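Local coordinates for septation protein imp2 (Schizosaccharomyces pombe, PDB 5C1F) that helps to disassemble the medial ring during septation and, through its F-BAR domain, binds phospholipids to link the cytoskeleton to the membrane, at residues A[231-234]-A[235-239]; A[219-222]-A[223-227]. All coordinates share one frame; numbering follows the deposited sequence.

Contact 1. Residues A[231-234]-A[235-239]; sequences LLIS and RSCFN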
ATOM      1  N   LEU A 231     -10.450 -10.883  -4.337  1.00 21.49           N
ATOM      2  CA  LEU A 231     -11.417 -10.659  -3.271  1.00 25.90           C
ATOM      3  C   LEU A 231     -10.766  -9.907  -2.120  1.00 22.08           C
ATOM      4  O   LEU A 231     -11.357  -8.992  -1.546  1.00 19.26           O
ATOM      5  CB  LEU A 231     -11.992 -11.984  -2.772  1.00 28.94           C
ATOM      6  CG  LEU A 231     -12.895 -12.744  -3.739  1.00 25.27           C
ATOM      7  CD1 LEU A 231     -13.457 -13.980  -3.059  1.00 21.11           C
ATOM      8  CD2 LEU A 231     -14.012 -11.844  -4.242  1.00 22.71           C
ATOM      9  N   LEU A 232      -9.540 -10.303  -1.795  1.00 19.87           N
ATOM     10  CA  LEU A 232      -8.772  -9.657  -0.741  1.00 24.02           C
ATOM     11  C   LEU A 232      -8.461  -8.197  -1.069  1.00 22.73           C
ATOM     12  O   LEU A 232      -8.571  -7.330  -0.204  1.00 22.57           O
ATOM     13  CB  LEU A 232      -7.474 -10.430  -0.483  1.00 20.97           C
ATOM     14  CG  LEU A 232      -7.668 -11.792   0.181  1.00 27.63           C
ATOM     15  CD1 LEU A 232      -6.337 -12.527   0.336  1.00 16.88           C
ATOM     16  CD2 LEU A 232      -8.363 -11.619   1.529  1.00 17.52           C
ATOM     17  N   ILE A 233      -8.082  -7.919  -2.314  1.00 18.73           N
ATOM     18  CA  ILE A 233      -7.754  -6.548  -2.703  1.00 17.75           C
ATOM     19  C   ILE A 233      -9.007  -5.673  -2.757  1.00 15.61           C
ATOM     20  O   ILE A 233      -8.986  -4.513  -2.341  1.00 18.62           O
ATOM     21  CB  ILE A 233      -7.034  -6.491  -4.073  1.00 16.88           C
ATOM     22  CG1 ILE A 233      -5.746  -7.316  -4.049  1.00 21.72           C
ATOM     23  CG2 ILE A 233      -6.717  -5.055  -4.450  1.00 15.00           C
ATOM     24  CD1 ILE A 233      -4.702  -6.801  -3.083  1.00 23.40           C
ATOM     25  N   SER A 234     -10.098  -6.228  -3.275  1.00 16.96           N
ATOM     26  CA  SER A 234     -11.363  -5.503  -3.310  1.00 22.37           C
ATOM     27  C   SER A 234     -11.847  -5.181  -1.896  1.00 22.53           C
ATOM     28  O   SER A 234     -12.424  -4.121  -1.661  1.00 25.49           O
ATOM     29  CB  SER A 234     -12.429  -6.303  -4.063  1.00 23.32           C
ATOM     30  OG  SER A 234     -12.173  -6.319  -5.457  1.00 27.89           O
ATOM     31  N   ARG A 235     -11.604  -6.098  -0.960  1.00 20.08           N
ATOM     32  CA  ARG A 235     -11.951  -5.879   0.442  1.00 21.82           C
ATOM     33  C   ARG A 235     -11.123  -4.731   1.008  1.00 23.52           C
ATOM     34  O   ARG A 235     -11.624  -3.900   1.763  1.00 25.95           O
ATOM     35  CB  ARG A 235     -11.728  -7.154   1.263  1.00 20.38           C
ATOM     36  CG  ARG A 235     -12.013  -7.010   2.754  1.00 21.66           C
ATOM     37  CD  ARG A 235     -13.487  -6.712   3.035  1.00 29.00           C
ATOM     38  NE  ARG A 235     -13.767  -6.620   4.468  1.00 33.55           N
ATOM     39  CZ  ARG A 235     -14.932  -6.236   4.986  1.00 37.63           C
ATOM     40  NH1 ARG A 235     -15.939  -5.899   4.190  1.00 38.47           N
ATOM     41  NH2 ARG A 235     -15.093  -6.186   6.302  1.00 30.63           N
ATOM     42  N   SER A 236      -9.851  -4.696   0.624  1.00 22.80           N
ATOM     43  CA  SER A 236      -8.948  -3.629   1.027  1.00 21.14           C
ATOM     44  C   SER A 236      -9.457  -2.282   0.531  1.00 22.25           C
ATOM     45  O   SER A 236      -9.376  -1.274   1.237  1.00 14.80           O
ATOM     46  CB  SER A 236      -7.540  -3.895   0.490  1.00 27.51           C
ATOM     47  OG  SER A 236      -6.654  -2.847   0.836  1.00 33.98           O
ATOM     48  N   CYS A 237      -9.986  -2.276  -0.688  1.00 15.26           N
ATOM     49  CA  CYS A 237     -10.507  -1.056  -1.284  1.00 24.76           C
ATOM     50  C   CYS A 237     -11.766  -0.587  -0.566  1.00 19.07           C
ATOM     51  O   CYS A 237     -11.915   0.593  -0.264  1.00 15.82           O
ATOM     52  CB  CYS A 237     -10.788  -1.271  -2.769  1.00 26.70           C
ATOM     53  SG  CYS A 237      -9.306  -1.617  -3.736  1.00 23.77           S
ATOM     54  N   PHE A 238     -12.670  -1.521  -0.292  1.00 20.67           N
ATOM     55  CA  PHE A 238     -13.884  -1.211   0.453  1.00 21.32           C
ATOM     56  C   PHE A 238     -13.547  -0.603   1.818  1.00 23.26           C
ATOM     57  O   PHE A 238     -14.051   0.464   2.174  1.00 21.36           O
ATOM     58  CB  PHE A 238     -14.735  -2.474   0.620  1.00 22.32           C
ATOM     59  CG  PHE A 238     -15.998  -2.261   1.408  1.00 30.19           C
ATOM     60  CD1 PHE A 238     -17.132  -1.759   0.797  1.00 20.25           C
ATOM     61  CD2 PHE A 238     -16.053  -2.575   2.762  1.00 19.55           C
ATOM     62  CE1 PHE A 238     -18.302  -1.567   1.520  1.00 26.11           C
ATOM     63  CE2 PHE A 238     -17.219  -2.382   3.489  1.00 20.68           C
ATOM     64  CZ  PHE A 238     -18.344  -1.879   2.868  1.00 21.59           C
ATOM     65  N   ASN A 239     -12.681  -1.279   2.568  1.00 21.97           N
ATOM     66  CA  ASN A 239     -12.284  -0.816   3.898  1.00 20.19           C
ATOM     67  C   ASN A 239     -11.706   0.599   3.889  1.00 18.50           C
ATOM     68  O   ASN A 239     -12.127   1.451   4.673  1.00 17.57           O
ATOM     69  CB  ASN A 239     -11.270  -1.778   4.518  1.00 20.08           C
ATOM     70  CG  ASN A 239     -11.884  -3.111   4.897  1.00 27.71           C
ATOM     71  OD1 ASN A 239     -13.109  -3.261   4.930  1.00 24.37           O
ATOM     72  ND2 ASN A 239     -11.034  -4.089   5.196  1.00 25.58           N
TER

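Contact 2. Residues A[219-222]-A[223-227]; sequences RHFL and KSVMW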
ATOM      1  N   ARG A 219      -6.023 -26.766 -12.216  1.00 26.16           N
ATOM      2  CA  ARG A 219      -6.514 -25.580 -12.898  1.00 29.59           C
ATOM      3  C   ARG A 219      -7.612 -24.890 -12.096  1.00 32.84           C
ATOM      4  O   ARG A 219      -7.685 -23.661 -12.068  1.00 29.62           O
ATOM      5  CB  ARG A 219      -7.007 -25.943 -14.300  1.00 31.28           C
ATOM      6  CG  ARG A 219      -5.889 -26.464 -15.193  1.00 29.44           C
ATOM      7  CD  ARG A 219      -6.320 -26.631 -16.638  1.00 31.38           C
ATOM      8  NE  ARG A 219      -5.198 -27.054 -17.471  1.00 37.29           N
ATOM      9  CZ  ARG A 219      -4.481 -26.240 -18.238  1.00 36.88           C
ATOM     10  NH1 ARG A 219      -4.776 -24.947 -18.299  1.00 32.85           N
ATOM     11  NH2 ARG A 219      -3.474 -26.720 -18.954  1.00 38.28           N
ATOM     12  N   HIS A 220      -8.458 -25.677 -11.440  1.00 31.85           N
ATOM     13  CA  HIS A 220      -9.458 -25.111 -10.541  1.00 29.14           C
ATOM     14  C   HIS A 220      -8.771 -24.424  -9.368  1.00 27.94           C
ATOM     15  O   HIS A 220      -9.188 -23.349  -8.935  1.00 25.44           O
ATOM     16  CB  HIS A 220     -10.419 -26.185 -10.036  1.00 33.74           C
ATOM     17  CG  HIS A 220     -11.475 -26.569 -11.027  1.00 41.21           C
ATOM     18  ND1 HIS A 220     -12.489 -25.716 -11.400  1.00 43.99           N
ATOM     19  CD2 HIS A 220     -11.679 -27.721 -11.711  1.00 40.12           C
ATOM     20  CE1 HIS A 220     -13.272 -26.322 -12.278  1.00 46.97           C
ATOM     21  NE2 HIS A 220     -12.801 -27.538 -12.483  1.00 44.17           N
ATOM     22  N   PHE A 221      -7.714 -25.051  -8.861  1.00 24.49           N
ATOM     23  CA  PHE A 221      -6.962 -24.493  -7.745  1.00 26.65           C
ATOM     24  C   PHE A 221      -6.376 -23.126  -8.094  1.00 31.46           C
ATOM     25  O   PHE A 221      -6.556 -22.157  -7.357  1.00 36.53           O
ATOM     26  CB  PHE A 221      -5.845 -25.446  -7.314  1.00 26.39           C
ATOM     27  CG  PHE A 221      -4.798 -24.796  -6.457  1.00 30.88           C
ATOM     28  CD1 PHE A 221      -5.048 -24.519  -5.122  1.00 28.96           C
ATOM     29  CD2 PHE A 221      -3.565 -24.448  -6.990  1.00 28.58           C
ATOM     30  CE1 PHE A 221      -4.085 -23.910  -4.333  1.00 26.92           C
ATOM     31  CE2 PHE A 221      -2.600 -23.837  -6.206  1.00 23.88           C
ATOM     32  CZ  PHE A 221      -2.860 -23.568  -4.878  1.00 25.08           C
ATOM     33  N   LEU A 222      -5.680 -23.054  -9.224  1.00 28.36           N
ATOM     34  CA  LEU A 222      -5.022 -21.818  -9.638  1.00 31.43           C
ATOM     35  C   LEU A 222      -6.022 -20.686  -9.870  1.00 26.81           C
ATOM     36  O   LEU A 222      -5.753 -19.539  -9.515  1.00 24.30           O
ATOM     37  CB  LEU A 222      -4.183 -22.058 -10.897  1.00 20.17           C
ATOM     38  CG  LEU A 222      -2.913 -22.877 -10.652  1.00 22.53           C
ATOM     39  CD1 LEU A 222      -2.123 -23.096 -11.936  1.00 21.61           C
ATOM     40  CD2 LEU A 222      -2.046 -22.205  -9.598  1.00 19.71           C
ATOM     41  N   LYS A 223      -7.172 -21.011 -10.454  1.00 24.03           N
ATOM     42  CA  LYS A 223      -8.230 -20.022 -10.653  1.00 26.28           C
ATOM     43  C   LYS A 223      -8.776 -19.486  -9.326  1.00 28.02           C
ATOM     44  O   LYS A 223      -8.950 -18.279  -9.162  1.00 27.06           O
ATOM     45  CB  LYS A 223      -9.376 -20.618 -11.476  1.00 25.79           C
ATOM     46  CG  LYS A 223      -9.071 -20.784 -12.959  1.00 31.35           C
ATOM     47  CD  LYS A 223     -10.267 -21.374 -13.698  1.00 34.21           C
ATOM     48  CE  LYS A 223     -11.515 -20.529 -13.489  1.00 34.83           C
ATOM     49  NZ  LYS A 223     -12.732 -21.166 -14.072  1.00 37.91           N
ATOM     50  N   SER A 224      -9.043 -20.387  -8.384  1.00 25.95           N
ATOM     51  CA  SER A 224      -9.632 -20.003  -7.102  1.00 24.55           C
ATOM     52  C   SER A 224      -8.692 -19.123  -6.282  1.00 23.29           C
ATOM     53  O   SER A 224      -9.133 -18.183  -5.624  1.00 22.73           O
ATOM     54  CB  SER A 224     -10.018 -21.244  -6.289  1.00 26.08           C
ATOM     55  OG  SER A 224      -8.870 -21.979  -5.899  1.00 31.95           O
ATOM     56  N   VAL A 225      -7.395 -19.424  -6.327  1.00 19.57           N
ATOM     57  CA  VAL A 225      -6.411 -18.649  -5.579  1.00 28.82           C
ATOM     58  C   VAL A 225      -6.280 -17.238  -6.145  1.00 27.17           C
ATOM     59  O   VAL A 225      -6.232 -16.266  -5.392  1.00 29.03           O
ATOM     60  CB  VAL A 225      -5.027 -19.326  -5.578  1.00 31.04           C
ATOM     61  CG1 VAL A 225      -4.017 -18.463  -4.842  1.00 34.09           C
ATOM     62  CG2 VAL A 225      -5.116 -20.688  -4.925  1.00 35.71           C
ATOM     63  N   MET A 226      -6.225 -17.130  -7.469  1.00 24.36           N
ATOM     64  CA  MET A 226      -6.214 -15.823  -8.114  1.00 28.02           C
ATOM     65  C   MET A 226      -7.518 -15.093  -7.823  1.00 22.28           C
ATOM     66  O   MET A 226      -7.531 -13.877  -7.650  1.00 24.92           O
ATOM     67  CB  MET A 226      -5.995 -15.953  -9.622  1.00 18.35           C
ATOM     68  CG  MET A 226      -4.546 -16.196 -10.007  1.00 20.16           C
ATOM     69  SD  MET A 226      -4.237 -16.083 -11.785  1.00 24.16           S
ATOM     70  CE  MET A 226      -5.260 -17.419 -12.410  1.00 19.58           C
ATOM     71  N   TRP A 227      -8.612 -15.844  -7.763  1.00 21.39           N
ATOM     72  CA  TRP A 227      -9.899 -15.267  -7.410  1.00 25.48           C
ATOM     73  C   TRP A 227      -9.844 -14.721  -5.987  1.00 26.57           C
ATOM     74  O   TRP A 227     -10.254 -13.588  -5.734  1.00 23.90           O
ATOM     75  CB  TRP A 227     -11.016 -16.300  -7.547  1.00 23.07           C
ATOM     76  CG  TRP A 227     -12.388 -15.727  -7.370  1.00 27.23           C
ATOM     77  CD1 TRP A 227     -13.045 -15.524  -6.193  1.00 24.68           C
ATOM     78  CD2 TRP A 227     -13.276 -15.287  -8.408  1.00 31.21           C
ATOM     79  NE1 TRP A 227     -14.286 -14.983  -6.430  1.00 30.59           N
ATOM     80  CE2 TRP A 227     -14.453 -14.827  -7.782  1.00 27.71           C
ATOM     81  CE3 TRP A 227     -13.189 -15.235  -9.803  1.00 22.66           C
ATOM     82  CZ2 TRP A 227     -15.534 -14.324  -8.503  1.00 24.14           C
ATOM     83  CZ3 TRP A 227     -14.265 -14.735 -10.517  1.00 23.80           C
ATOM     84  CH2 TRP A 227     -15.421 -14.286  -9.866  1.00 30.63           C
TER

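Contact 1. Residues A[231-234]-A[235-239]
R235 and L231 meet one turn apart on helix 162-252, the backbone N of R235 bonding to L231 O at 3.0 Å. The same i to i+4 pattern joins S236 to L232, C237 to I233 and F238 to S234. The arginine begins close to the preceding turn, R235 CB lying 3.4 Å from L231 O. With CG anti to the backbone N (chi1 178°) and a bend at chi2 (65°), the chain steps forward at CG, outward at CD and forward again at NE. At the tip the R235 guanidinium lies flat beneath N239 OD1, which sits 3.4 Å above its plane and over its centre. The partial negative charge of the amide oxygen probably favours this place over the cation, while N239 ND2 bonds to S88 OG. I233 CG2 and C237 SG make a loose apolar contact at 4.4 Å. I233 and S234 also pack on C244 of the second subunit, where small S234 probably suits the close approach; its OG bonds to T230 O and, on that subunit, to D241 and R248. L232 rests on L95, L96 and V100 of helix 69-155. A continuous helix set between its own bundle and the partner is characteristic of the F-BAR dimer.

Contact 2. Residues A[219-222]-A[223-227]
Within the long F-BAR helix 162-252, F221 and V225 form a CH-pi contact one turn apart, on the side that faces the chain's own helices. Methyl CG2 of V225 stands over one face of the phenyl ring, 3.8 Å from the centroid and shifted toward the rim, where it comes within 3.4 Å of F221 CE1. The ring is placed there by its first torsion, which sets CG anti to the backbone N (chi1 163°). A beta-branched valine fits well, because the branch at CB lets CG2 lie beside the valine's own N, anti to its carbonyl carbon. From there V225 CG2 reaches back over the ring and also comes 3.2 Å from F221 O.

The carbonyl of F221 is gripped twice. V225 N reaches F221 O nearly in line with the C=O, at 3.0 Å, whereas S224 OG donates to it at 2.7 Å, well off the C=O line (120° at the oxygen) and tilted out of the carbonyl plane. The serine can fold back in this way because chi1 (66°) holds OG between its own N and carbonyl carbon; a hydroxyl on the helix surface is thus satisfied by the previous turn. Flexible chains lie along the same backbone: K223 CG passes 3.3 Å from R219 O, and the bend at the end of M226 brings CE to 3.6 Å from L222 O.

Farther out, R219 forms salt bridges with E215 and with D259 of the second subunit, and K223 NZ bonds to C254 O of that subunit, so these long basic residues span the dimer interface. On the apolar side F221 stacks with Y107, and V225 packs on V100 and F104, all of helix 69-155, while L222 and M226 press on L37 and Y41 of helix 18-59.

Both contacts belong to helix 162-252, the last of the three long helices of the F-BAR domain, and their centres are about 18 Å apart. Contact 2 comes first along the chain, and contact 1 follows after a short run of the same helix; the two do not touch. Each rests on helices 18-59 and 69-155, and V100 of helix 69-155 meets side chains from both. Each also reaches the second subunit, contact 2 around C254 and D259, contact 1 around D241 and R248. Turns spaced along one helix therefore join the chain's own bundle to its partner, consistent with the elongated F-BAR dimer.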